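Side-chain contacts in putative rRNA methyltransferase (Sorangium cellulosum, PDB 4RWZ), which probably methylates 16S rRNA of the small ribosomal subunit, a modification that confers resistance to aminoglycoside antibiotics: residues 108-111 against 112-116; 115-119 against 120-124; 83-87 against 88-92. All coordinates share one frame; numbering follows the deposited sequence.

Contact 1: residues 108-111 against 112-116; sequences ASLL and SALVL
Ala-108 O is gripped twice by one residue: Ser-112 OG and Ser-112 N each donate a hydrogen bond to it, both of 2.8 Å. The backbone bond is the alpha-helical i to i+4 link of helix 108-115, and the hydroxyl bond is the familiar return of a helical serine to the carbonyl one turn earlier. The two donors reach the oxygen from opposite faces of its carbonyl plane, tilted about 30° to each side, so they share the acceptor without blocking one another. The torsion of Ser-112 brings this about: with chi1 at -58° OG stands beside the serine's own N, so that N and OG both face Ala-108 O. Because Ser-112 is buried and touches Leu-155, the bond also satisfies a hydroxyl away from bulk solvent.

The i+4 ladder continues with Ala-113 N to Ser-109 O, Leu-114 N to Leu-110 O and Val-115 N to Leu-111 O, all 3.1 Å. Leu-114 N adds a weak bond to Leu-111 O.

Apolar side chains meet at i+3 and i+4, at van der Waals distances. Leu-110 CD1 lies 4.3 Å from Ala-113 CB and reaches the branch point of Leu-114; both Leu-110 and Ala-113 then meet Val-121 of helix 119-127. On the flank facing strand 133-139, where Leu-111, Leu-114 and Val-115 all touch Leu-139, Leu-111 CD1 stands 4.3 Å from Val-115 CG1, while Val-115 CG2 packs 3.4 Å from Leu-111 O.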
loop_
_atom_site.group_PDB
_atom_site.type_symbol
_atom_site.label_atom_id
_atom_site.label_comp_id
_atom_site.label_asym_id
_atom_site.label_seq_id
_atom_site.Cartn_x
_atom_site.Cartn_y
_atom_site.Cartn_z
ATOM N N ALA A 108 4.898 9.305 9.798
ATOM C CA ALA A 108 5.162 8.774 11.154
ATOM C C ALA A 108 4.026 7.961 11.759
ATOM O O ALA A 108 4.244 6.986 12.492
ATOM C CB ALA A 108 5.533 9.904 12.078
ATOM N N SER A 109 2.801 8.399 11.503
ATOM C CA SER A 109 1.654 7.717 12.118
ATOM C C SER A 109 1.527 6.270 11.653
ATOM O O SER A 109 1.289 5.375 12.452
ATOM C CB SER A 109 0.379 8.466 11.804
ATOM O OG SER A 109 0.247 9.497 12.761
ATOM N N LEU A 110 1.704 6.066 10.346
ATOM C CA LEU A 110 1.620 4.728 9.749
ATOM C C LEU A 110 2.853 3.947 10.011
ATOM O O LEU A 110 2.780 2.731 10.200
ATOM C CB LEU A 110 1.396 4.823 8.245
ATOM C CG LEU A 110 1.260 3.501 7.449
ATOM C CD1 LEU A 110 0.287 2.531 8.169
ATOM C CD2 LEU A 110 0.727 3.865 6.068
ATOM N N LEU A 111 3.997 4.613 10.021
ATOM C CA LEU A 111 5.243 3.999 10.442
ATOM C C LEU A 111 5.079 3.427 11.841
ATOM O O LEU A 111 5.452 2.275 12.111
ATOM C CB LEU A 111 6.370 5.046 10.457
ATOM C CG LEU A 111 7.726 4.642 11.052
ATOM C CD1 LEU A 111 8.322 3.469 10.281
ATOM C CD2 LEU A 111 8.701 5.843 11.049
ATOM N N SER A 112 4.546 4.246 12.739
ATOM C CA SER A 112 4.339 3.739 14.102
ATOM C C SER A 112 3.429 2.523 14.155
ATOM O O SER A 112 3.657 1.582 14.912
ATOM C CB SER A 112 3.725 4.813 15.004
ATOM O OG SER A 112 4.592 5.914 15.008
ATOM N N ALA A 113 2.368 2.563 13.371
ATOM C CA ALA A 113 1.418 1.464 13.346
ATOM C C ALA A 113 2.136 0.182 12.896
ATOM O O ALA A 113 1.734 -0.913 13.290
ATOM C CB ALA A 113 0.202 1.802 12.407
ATOM N N LEU A 114 3.175 0.283 12.042
ATOM C CA LEU A 114 3.844 -0.951 11.560
ATOM C C LEU A 114 4.917 -1.453 12.519
ATOM O O LEU A 114 5.282 -2.675 12.532
ATOM C CB LEU A 114 4.518 -0.717 10.157
ATOM C CG LEU A 114 3.504 -0.364 9.050
ATOM C CD1 LEU A 114 4.308 0.204 7.811
ATOM C CD2 LEU A 114 2.752 -1.593 8.614
ATOM N N VAL A 115 5.448 -0.542 13.344
ATOM C CA VAL A 115 6.547 -0.967 14.243
ATOM C C VAL A 115 6.151 -1.118 15.705
ATOM O O VAL A 115 6.914 -1.732 16.473
ATOM C CB VAL A 115 7.814 -0.088 14.132
ATOM C CG1 VAL A 115 8.310 -0.064 12.659
ATOM C CG2 VAL A 115 7.561 1.321 14.622
ATOM N N LEU A 116 5.019 -0.533 16.125
ATOM C CA LEU A 116 4.610 -0.706 17.529
ATOM C C LEU A 116 4.195 -2.160 17.836
ATOM O O LEU A 116 4.687 -2.759 18.818
ATOM C CB LEU A 116 3.549 0.328 17.963
ATOM C CG LEU A 116 4.157 1.756 17.975
ATOM C CD1 LEU A 116 3.134 2.844 18.316
ATOM C CD2 LEU A 116 5.387 1.818 18.881
#

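Contact 2: residues 115-119 against 120-124; sequences VLPEA and PVLEA
Glu-118 O opens the hydrogen bonding of helix 119-127, accepting Leu-122 N at 3.1 Å and, weakly, Val-121 N; one residue on, Glu-123 N bonds Ala-119 O at 2.9 Å. Ahead of them the peptide bond before Pro-117 is cis.

The apolar meeting is between Pro-117 and Leu-122. Leu-122 CD1 sits 3.7 Å from both CB and CG of the proline ring, so a single methyl rests against the CB-CG bond of the ring while the two side chains cross obliquely. Both residues also touch Tyr-171 of helix 160-172.

Glu-118 occupies the N-cap position of helix 119-127, and Pro-120 falls in the first turn, where its missing N-H costs no helical bond. Glu-118 leads its extended side chain alongside Val-121, both pointing the same way, with OE1 4.0 Å from Val-121 CG2; it also touches Ser-112 and Ala-113 of the preceding helix.

Glu-123 folds back over the helix start. With CG beside its own N (chi1 -67°), CG lies 3.2 Å from Ala-119 O, and the extended chain then places OE2 3.8 Å from Ala-119 CB. The carboxylate is thereby turned toward the N-terminal end of the helix, where the helix dipole would probably favour a negative charge.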
loop_
_atom_site.group_PDB
_atom_site.type_symbol
_atom_site.label_atom_id
_atom_site.label_comp_id
_atom_site.label_asym_id
_atom_site.label_seq_id
_atom_site.Cartn_x
_atom_site.Cartn_y
_atom_site.Cartn_z
ATOM N N VAL A 115 5.448 -0.542 13.344
ATOM C CA VAL A 115 6.547 -0.967 14.243
ATOM C C VAL A 115 6.151 -1.118 15.705
ATOM O O VAL A 115 6.914 -1.732 16.473
ATOM C CB VAL A 115 7.814 -0.088 14.132
ATOM C CG1 VAL A 115 8.310 -0.064 12.659
ATOM C CG2 VAL A 115 7.561 1.321 14.622
ATOM N N LEU A 116 5.019 -0.533 16.125
ATOM C CA LEU A 116 4.610 -0.706 17.529
ATOM C C LEU A 116 4.195 -2.160 17.836
ATOM O O LEU A 116 4.687 -2.759 18.818
ATOM C CB LEU A 116 3.549 0.328 17.963
ATOM C CG LEU A 116 4.157 1.756 17.975
ATOM C CD1 LEU A 116 3.134 2.844 18.316
ATOM C CD2 LEU A 116 5.387 1.818 18.881
ATOM N N PRO A 117 3.288 -2.754 17.048
ATOM C CA PRO A 117 2.444 -2.232 15.975
ATOM C C PRO A 117 1.058 -1.976 16.504
ATOM O O PRO A 117 0.777 -2.188 17.695
ATOM C CB PRO A 117 2.413 -3.391 14.972
ATOM C CG PRO A 117 2.326 -4.607 15.905
ATOM C CD PRO A 117 3.189 -4.232 17.132
ATOM N N GLU A 118 0.188 -1.494 15.618
ATOM C CA GLU A 118 -1.208 -1.236 15.968
ATOM C C GLU A 118 -2.119 -2.204 15.234
ATOM O O GLU A 118 -2.192 -2.148 14.015
ATOM C CB GLU A 118 -1.596 0.234 15.638
ATOM C CG GLU A 118 -0.730 1.227 16.401
ATOM C CD GLU A 118 -0.950 2.659 15.874
ATOM O OE1 GLU A 118 -2.014 2.874 15.266
ATOM O OE2 GLU A 118 -0.068 3.529 16.019
ATOM N N ALA A 119 -2.812 -3.078 15.981
ATOM C CA ALA A 119 -3.638 -4.142 15.365
ATOM C C ALA A 119 -4.661 -3.676 14.321
ATOM O O ALA A 119 -4.809 -4.297 13.295
ATOM C CB ALA A 119 -4.349 -5.086 16.477
ATOM N N PRO A 120 -5.437 -2.605 14.608
ATOM C CA PRO A 120 -6.413 -2.218 13.590
ATOM C C PRO A 120 -5.754 -1.847 12.274
ATOM O O PRO A 120 -6.392 -2.092 11.274
ATOM C CB PRO A 120 -7.072 -0.939 14.192
ATOM C CG PRO A 120 -6.930 -1.107 15.624
ATOM C CD PRO A 120 -5.603 -1.835 15.855
ATOM N N VAL A 121 -4.538 -1.296 12.270
ATOM C CA VAL A 121 -3.895 -0.940 11.006
ATOM C C VAL A 121 -3.390 -2.200 10.322
ATOM O O VAL A 121 -3.532 -2.374 9.115
ATOM C CB VAL A 121 -2.755 0.039 11.230
ATOM C CG1 VAL A 121 -2.072 0.431 9.892
ATOM C CG2 VAL A 121 -3.308 1.351 11.847
ATOM N N LEU A 122 -2.792 -3.109 11.104
ATOM C CA LEU A 122 -2.310 -4.346 10.456
ATOM C C LEU A 122 -3.449 -5.136 9.868
ATOM O O LEU A 122 -3.348 -5.701 8.796
ATOM C CB LEU A 122 -1.578 -5.234 11.459
ATOM C CG LEU A 122 -0.356 -4.603 12.085
ATOM C CD1 LEU A 122 0.359 -5.685 12.988
ATOM C CD2 LEU A 122 0.653 -4.125 11.020
ATOM N N GLU A 123 -4.573 -5.185 10.571
ATOM C CA GLU A 123 -5.741 -5.875 10.052
ATOM C C GLU A 123 -6.283 -5.193 8.779
ATOM O O GLU A 123 -6.739 -5.863 7.847
ATOM C CB GLU A 123 -6.843 -5.954 11.134
ATOM C CG GLU A 123 -6.414 -6.864 12.313
ATOM C CD GLU A 123 -7.377 -6.859 13.451
ATOM O OE1 GLU A 123 -8.585 -6.601 13.170
ATOM O OE2 GLU A 123 -6.943 -7.182 14.594
ATOM N N ALA A 124 -6.264 -3.855 8.763
ATOM C CA ALA A 124 -6.775 -3.177 7.572
ATOM C C ALA A 124 -5.907 -3.521 6.341
ATOM O O ALA A 124 -6.427 -3.693 5.217
ATOM C CB ALA A 124 -6.821 -1.648 7.789
#

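Contact 3: residues 83-87 against 88-92; sequences VVASV and QALPE
Val-83, near the end of strand 80-84, puts CG1 3.8 Å from Pro-91 CG, so the strand end and the returning chain meet through a methyl and a ring carbon. The two runs head in roughly opposite directions, their end-to-end vectors 149° apart. Ala-85 continues the same face: its CB points toward the return and packs 3.7 Å from Pro-91 CD, with Leu-90 CD2 a little farther off. Behind these side chains Val-83 rests on Ile-52, and Ala-85 and Leu-90 share Val-54, all on strand 49-55.

Ser-86 takes part through its backbone. Its O accepts Ala-89 N at 2.9 Å with an N-H...O angle of 152°, but the donor stands above the carbonyl plane, 56° out of it. Ser-86 N is tied back by a water, which accepts from it and donates to Ala-89 O at 2.8 Å. Leu-90 CG comes within 3.5 Å of Ser-86 O, since the leucine torsion (CG beside its own N) swings the branch back over the turn.

Val-87 sends its O to a second water, which donates to it at 2.8 Å and accepts from Leu-90 N at the same length; the water thus spans Val-87 O and Leu-90 N. Val-87 CG1 and Leu-90 CD1 meet only loosely.

With Val-87 and Gln-88 both in right-handed helical backbone conformation and the 86-to-89 bond closing over them, residues 86-89 form a type I beta turn. It follows an edge strand of the Rossmann-like sheet, at the C-terminal edge of the parallel strands, where class I methyltransferases generally bind S-adenosylmethionine.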
loop_
_atom_site.group_PDB
_atom_site.type_symbol
_atom_site.label_atom_id
_atom_site.label_comp_id
_atom_site.label_asym_id
_atom_site.label_seq_id
_atom_site.Cartn_x
_atom_site.Cartn_y
_atom_site.Cartn_z
ATOM N N VAL A 83 -6.543 5.504 -6.652
ATOM C CA VAL A 83 -7.729 5.369 -5.808
ATOM C C VAL A 83 -7.613 6.288 -4.599
ATOM O O VAL A 83 -6.558 6.381 -3.980
ATOM C CB VAL A 83 -7.848 3.895 -5.336
ATOM C CG1 VAL A 83 -8.923 3.718 -4.227
ATOM C CG2 VAL A 83 -8.160 3.028 -6.588
ATOM N N VAL A 84 -8.684 6.991 -4.277
ATOM C CA VAL A 84 -8.636 7.893 -3.150
ATOM C C VAL A 84 -9.214 7.212 -1.895
ATOM O O VAL A 84 -10.434 6.927 -1.822
ATOM C CB VAL A 84 -9.486 9.194 -3.435
ATOM C CG1 VAL A 84 -9.339 10.134 -2.296
ATOM C CG2 VAL A 84 -8.989 9.839 -4.743
ATOM N N ALA A 85 -8.358 6.972 -0.906
ATOM C CA ALA A 85 -8.796 6.327 0.348
ATOM C C ALA A 85 -7.721 6.496 1.422
ATOM O O ALA A 85 -6.538 6.650 1.133
ATOM C CB ALA A 85 -9.091 4.840 0.133
ATOM N N SER A 86 -8.211 6.495 2.659
ATOM C CA SER A 86 -7.421 6.530 3.853
ATOM C C SER A 86 -7.216 5.073 4.329
ATOM O O SER A 86 -8.086 4.233 4.133
ATOM C CB SER A 86 -8.229 7.288 4.925
ATOM O OG SER A 86 -8.574 8.601 4.402
ATOM N N VAL A 87 -6.126 4.823 5.015
ATOM C CA VAL A 87 -5.861 3.494 5.555
ATOM C C VAL A 87 -6.931 3.061 6.535
ATOM O O VAL A 87 -7.226 1.871 6.626
ATOM C CB VAL A 87 -4.488 3.452 6.250
ATOM C CG1 VAL A 87 -4.109 2.032 6.630
ATOM C CG2 VAL A 87 -3.439 4.035 5.342
ATOM N N GLN A 88 -7.582 3.995 7.226
ATOM C CA GLN A 88 -8.627 3.551 8.159
ATOM C C GLN A 88 -9.932 3.185 7.458
ATOM O O GLN A 88 -10.824 2.624 8.074
ATOM C CB GLN A 88 -8.892 4.564 9.251
ATOM C CG GLN A 88 -10.055 5.479 8.946
ATOM C CD GLN A 88 -10.468 6.308 10.144
ATOM O OE1 GLN A 88 -9.627 6.876 10.855
ATOM N NE2 GLN A 88 -11.774 6.339 10.406
ATOM N N ALA A 89 -10.053 3.478 6.168
ATOM C CA ALA A 89 -11.270 3.092 5.445
ATOM C C ALA A 89 -10.971 2.748 4.004
ATOM O O ALA A 89 -11.318 3.484 3.070
ATOM C CB ALA A 89 -12.335 4.213 5.517
ATOM N N LEU A 90 -10.253 1.658 3.794
ATOM C CA LEU A 90 -9.845 1.325 2.424
ATOM C C LEU A 90 -11.049 0.713 1.716
ATOM O O LEU A 90 -11.873 0.069 2.388
ATOM C CB LEU A 90 -8.648 0.365 2.479
ATOM C CG LEU A 90 -7.346 1.014 2.990
ATOM C CD1 LEU A 90 -6.360 -0.079 3.500
ATOM C CD2 LEU A 90 -6.644 1.879 1.922
ATOM N N PRO A 91 -11.197 0.920 0.406
ATOM C CA PRO A 91 -12.411 0.438 -0.269
ATOM C C PRO A 91 -12.539 -1.085 -0.213
ATOM O O PRO A 91 -11.547 -1.802 -0.365
ATOM C CB PRO A 91 -12.232 0.902 -1.738
ATOM C CG PRO A 91 -10.923 1.580 -1.823
ATOM C CD PRO A 91 -10.170 1.399 -0.540
ATOM N N GLU A 92 -13.744 -1.581 0.059
ATOM C CA GLU A 92 -13.965 -3.029 0.092
ATOM C C GLU A 92 -13.705 -3.682 -1.254
ATOM O O GLU A 92 -13.366 -4.872 -1.300
ATOM C CB GLU A 92 -15.399 -3.343 0.586
ATOM C CG GLU A 92 -16.436 -2.776 -0.342
ATOM C CD GLU A 92 -17.858 -2.974 0.150
ATOM O OE1 GLU A 92 -18.042 -3.422 1.313
ATOM O OE2 GLU A 92 -18.793 -2.671 -0.637
HETATM O O HOH W 1 -11.384 6.216 2.712
HETATM O O HOH W 2 -9.279 0.125 5.960
#

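In the fold
Contacts 1 and 2 lie on two consecutive helices, 108-115 and 119-127, joined by a short loop, their centres about 8 Å apart. Ala-113 O probably accepts a hydrogen bond from Glu-118 N (2.9 Å), while Leu-110 CD1 lies 3.6 Å from Val-121 CG1. Contact 3 precedes them in the chain, its centre about 17 Å from that of contact 1 and 15 Å from that of contact 2, yet it reaches both: Ala-124 CB is 3.7 Å from Val-87 O, and Val-87 CG2 is 4.2 Å from Leu-110 CD2. The turn of contact 3 thus packs against both helices at the sheet end where relatives generally bind the cofactor, although no cofactor contact is established here.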